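Local coordinates for protein nucleoside phosphorylase, putative (Trypanosoma brucei, PDB 3BJE) that acts as a homodimeric uridine phosphorylase of the nucleoside phosphorylase superfamily, holding uracil and ribose 1-phosphate in its pocket, at residues 182-185 with 186-190; 217-220 with 221-225. All coordinates share one frame; numbering follows the deposited sequence. Where two conformers were deposited one is given.

Interaction 1 (182-185 with 186-190); sequences RETS and KDQQE
Ser185 is the N-cap of helix 186-198, and its side chain takes the bond from Gln188 that defines this motif. The hydroxyl is turned between its own backbone N and carbonyl carbon (chi1 67°), which swings OG over the first turn; there it accepts from Gln188 N at 3.0 Å along a nearly straight line (165°). The cap therefore satisfies an amide that precedes the regular i to i+4 pattern. That pattern starts with the same residue, since Ser185 O accepts from Gln189 N at 2.9 Å. The aliphatic part of Gln188 packs beside the cap, with CG 3.5 Å from Ser185 OG.

Gln189 adds a second clasp, reaching back to the residue before the cap. Its CG lies anti to its carbonyl carbon and the chain beyond is extended (chi2 172°), which sends the amide along the loop to Thr184. NE2 donates to Thr184 O at 2.9 Å; the acceptor lies in the amide plane, but the nitrogen stands above the plane of the threonine carbonyl. On the way, Gln189 CG passes 3.4 Å from Thr184 OG1. In the same turn, Asp187 OD1 accepts from Ser282 N, joining this first turn to the residue that follows strand 279-281. A water bridges loop and helix on this surface, 2.9 Å from Thr184 OG1 and weakly donating to Gln188 O.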
loop_
_atom_site.group_PDB
_atom_site.type_symbol
_atom_site.label_atom_id
_atom_site.label_comp_id
_atom_site.label_asym_id
_atom_site.label_seq_id
_atom_site.Cartn_x
_atom_site.Cartn_y
_atom_site.Cartn_z
ATOM N N ARG A 182 15.688 14.547 9.242
ATOM C CA ARG A 182 16.263 15.407 8.217
ATOM C C ARG A 182 15.658 16.805 8.265
ATOM O O ARG A 182 14.451 16.958 8.425
ATOM C CB ARG A 182 16.123 14.782 6.831
ATOM C CG ARG A 182 17.187 13.731 6.598
ATOM C CD ARG A 182 16.915 12.888 5.391
ATOM N NE ARG A 182 16.731 13.651 4.163
ATOM C CZ ARG A 182 17.711 14.144 3.413
ATOM N NH1 ARG A 182 18.985 14.002 3.772
ATOM N NH2 ARG A 182 17.411 14.797 2.287
ATOM N N GLU A 183 16.504 17.819 8.114
ATOM C CA GLU A 183 16.047 19.193 8.188
ATOM C C GLU A 183 15.080 19.500 7.060
ATOM O O GLU A 183 15.179 18.945 5.966
ATOM C CB GLU A 183 17.237 20.155 8.164
ATOM C CG GLU A 183 18.022 20.144 9.475
ATOM C CD GLU A 183 19.218 21.068 9.453
ATOM O OE1 GLU A 183 19.038 22.275 9.163
ATOM O OE2 GLU A 183 20.340 20.585 9.732
ATOM N N THR A 184 14.108 20.353 7.356
ATOM C CA THR A 184 13.117 20.751 6.380
ATOM C C THR A 184 13.100 22.272 6.322
ATOM O O THR A 184 13.691 22.951 7.170
ATOM C CB THR A 184 11.714 20.234 6.746
ATOM O OG1 THR A 184 11.253 20.901 7.921
ATOM C CG2 THR A 184 11.725 18.732 7.020
ATOM N N SER A 185 12.431 22.806 5.309
ATOM C CA SER A 185 12.322 24.250 5.132
ATOM C C SER A 185 11.526 24.877 6.265
ATOM O O SER A 185 10.810 24.181 6.988
ATOM C CB SER A 185 11.608 24.550 3.830
ATOM O OG SER A 185 10.254 24.134 3.909
ATOM N N LYS A 186 11.639 26.194 6.400
ATOM C CA LYS A 186 10.839 26.924 7.369
ATOM C C LYS A 186 9.344 26.708 7.129
ATOM O O LYS A 186 8.583 26.501 8.089
ATOM C CB LYS A 186 11.167 28.417 7.334
ATOM C CG LYS A 186 12.593 28.759 7.727
ATOM C CD LYS A 186 12.920 28.353 9.158
ATOM C CE LYS A 186 14.242 28.974 9.619
ATOM N NZ LYS A 186 14.613 28.554 11.008
ATOM N N ASP A 187 8.914 26.729 5.866
ATOM C CA ASP A 187 7.499 26.510 5.567
ATOM C C ASP A 187 7.034 25.123 6.036
ATOM O O ASP A 187 5.962 24.977 6.645
ATOM C CB ASP A 187 7.233 26.673 4.076
ATOM C CG ASP A 187 7.148 28.118 3.650
ATOM O OD1 ASP A 187 7.118 29.026 4.514
ATOM O OD2 ASP A 187 7.089 28.354 2.426
ATOM N N GLN A 188 7.840 24.099 5.762
ATOM C CA GLN A 188 7.489 22.747 6.216
ATOM C C GLN A 188 7.487 22.621 7.751
ATOM O O GLN A 188 6.664 21.889 8.325
ATOM C CB GLN A 188 8.432 21.714 5.595
ATOM C CG GLN A 188 8.127 21.426 4.131
ATOM C CD GLN A 188 8.969 20.326 3.532
ATOM O OE1 GLN A 188 9.152 19.265 4.129
ATOM N NE2 GLN A 188 9.495 20.573 2.331
ATOM N N GLN A 189 8.407 23.312 8.421
ATOM C CA GLN A 189 8.419 23.300 9.886
ATOM C C GLN A 189 7.132 23.903 10.452
ATOM O O GLN A 189 6.591 23.408 11.456
ATOM C CB GLN A 189 9.618 24.074 10.427
ATOM C CG GLN A 189 10.934 23.345 10.273
ATOM C CD GLN A 189 12.113 24.211 10.626
ATOM O OE1 GLN A 189 12.113 24.887 11.654
ATOM N NE2 GLN A 189 13.126 24.212 9.767
ATOM N N GLU A 190 6.640 24.965 9.814
ATOM C CA GLU A 190 5.407 25.620 10.238
ATOM C C GLU A 190 4.191 24.712 10.013
ATOM O O GLU A 190 3.325 24.590 10.881
ATOM C CB GLU A 190 5.242 26.950 9.492
ATOM C CG GLU A 190 4.000 27.747 9.874
ATOM C CD GLU A 190 3.967 28.214 11.335
ATOM O OE1 GLU A 190 4.948 28.013 12.106
ATOM O OE2 GLU A 190 2.924 28.790 11.708
HETATM O O HOH W 1 8.855 19.618 8.918
#

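Interaction 2 (217-220 with 221-225); sequences KSIC and AACDA
Cys223 and Asp224 both set their first side-chain bond anti to the carbonyl carbon (chi1 -71° in each), which leans SG and the carboxylate back over the preceding turn of helix 213-228. SG of Cys223 comes 3.5 Å from Ile219 O and makes a loose apolar approach to Ile219 CG2 at 4.4 Å. Asp224 CG lies 3.4 Å from Cys220 O, while its OD1 is hydrogen-bonded to Tyr239 OH on strand 239-246, the outside partner of the carboxylate.

Four regular i to i+4 bonds carry the turn, from Ala221, Ala222, Cys223 and Asp224 N to the carbonyls of Lys217, Ser218, Ile219 and Cys220. The straightest, Asp224 N to Cys220 O, measures 2.9 Å at 171°. The methyls of the alanines rest on carbonyls one turn back, Ala221 CB 3.4 Å from Lys217 O and Ala222 CB 3.4 Å from Ile219 O. Cys220 and Cys223 also touch strand 239-246. The contact thus rests on backbone hydrogen bonding, while Ile219, Ala222 and Cys223 turn apolar surface to the neighbouring helix 329-348.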
loop_
_atom_site.group_PDB
_atom_site.type_symbol
_atom_site.label_atom_id
_atom_site.label_comp_id
_atom_site.label_asym_id
_atom_site.label_seq_id
_atom_site.Cartn_x
_atom_site.Cartn_y
_atom_site.Cartn_z
ATOM N N LYS A 217 4.489 24.651 -10.964
ATOM C CA LYS A 217 4.343 25.769 -11.907
ATOM C C LYS A 217 3.879 25.275 -13.270
ATOM O O LYS A 217 2.978 25.857 -13.872
ATOM C CB LYS A 217 5.665 26.529 -12.057
ATOM C CG LYS A 217 5.586 27.818 -12.885
ATOM C CD LYS A 217 6.980 28.283 -13.305
ATOM C CE LYS A 217 6.942 29.667 -13.952
ATOM N NZ LYS A 217 8.283 30.126 -14.430
ATOM N N SER A 218 4.508 24.203 -13.751
ATOM C CA SER A 218 4.166 23.611 -15.044
ATOM C C SER A 218 2.710 23.138 -15.093
ATOM O O SER A 218 1.996 23.410 -16.065
ATOM C CB SER A 218 5.112 22.453 -15.370
ATOM O OG SER A 218 6.442 22.909 -15.559
ATOM N N ILE A 219 2.270 22.448 -14.045
ATOM C CA ILE A 219 0.878 21.988 -13.952
ATOM C C ILE A 219 -0.116 23.171 -14.020
ATOM O O ILE A 219 -1.055 23.162 -14.826
ATOM C CB ILE A 219 0.632 21.143 -12.696
ATOM C CG1 ILE A 219 1.430 19.833 -12.769
ATOM C CG2 ILE A 219 -0.863 20.835 -12.565
ATOM C CD1 ILE A 219 1.547 19.079 -11.430
ATOM N N CYS A 220 0.133 24.196 -13.209
ATOM C CA CYS A 220 -0.743 25.371 -13.162
ATOM C C CYS A 220 -0.801 26.093 -14.497
ATOM O O CYS A 220 -1.881 26.484 -14.953
ATOM C CB CYS A 220 -0.291 26.337 -12.067
ATOM S SG CYS A 220 -0.471 25.624 -10.424
ATOM N N ALA A 221 0.363 26.281 -15.113
ATOM C CA ALA A 221 0.429 26.880 -16.436
ATOM C C ALA A 221 -0.364 26.065 -17.452
ATOM O O ALA A 221 -1.046 26.630 -18.303
ATOM C CB ALA A 221 1.873 27.045 -16.879
ATOM N N ALA A 222 -0.283 24.741 -17.362
ATOM C CA ALA A 222 -1.026 23.881 -18.276
ATOM C C ALA A 222 -2.541 24.006 -18.062
ATOM O O ALA A 222 -3.306 23.999 -19.027
ATOM C CB ALA A 222 -0.565 22.432 -18.161
ATOM N N CYS A 223 -2.964 24.139 -16.804
ATOM C CA CYS A 223 -4.380 24.368 -16.486
ATOM C C CYS A 223 -4.860 25.671 -17.091
ATOM O O CYS A 223 -5.906 25.719 -17.738
ATOM C CB CYS A 223 -4.608 24.433 -14.981
ATOM S SG CYS A 223 -4.440 22.837 -14.138
ATOM N N ASP A 224 -4.086 26.724 -16.866
ATOM C CA ASP A 224 -4.399 28.035 -17.444
ATOM C C ASP A 224 -4.535 27.986 -18.958
ATOM O O ASP A 224 -5.474 28.550 -19.527
ATOM C CB ASP A 224 -3.336 29.055 -17.041
ATOM C CG ASP A 224 -3.424 29.429 -15.573
ATOM O OD1 ASP A 224 -4.455 29.103 -14.931
ATOM O OD2 ASP A 224 -2.466 30.047 -15.058
ATOM N N ALA A 225 -3.594 27.311 -19.606
ATOM C CA ALA A 225 -3.587 27.197 -21.059
ATOM C C ALA A 225 -4.827 26.462 -21.556
ATOM O O ALA A 225 -5.432 26.853 -22.565
ATOM C CB ALA A 225 -2.327 26.499 -21.526
#

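In the fold
Following the chain, strand 161-169 runs into a loop that interaction 1 joins to the start of helix 186-198; strand 207-210 comes next, and helix 213-228 then carries interaction 2 in its middle. The two follow in series, neither nesting nor crossing, and each is local: the first fastens a loop to a helix start, the second links successive turns, and neither closes a long loop. Their centres lie 26 Å apart, with nearest atoms about 14 Å apart. Around interaction 1, Glu190 touches Leu281 and Arg182 reaches helix 295-305 and His264 of the second subunit; in interaction 2, Ile219 and Cys223 touch strand 161-169.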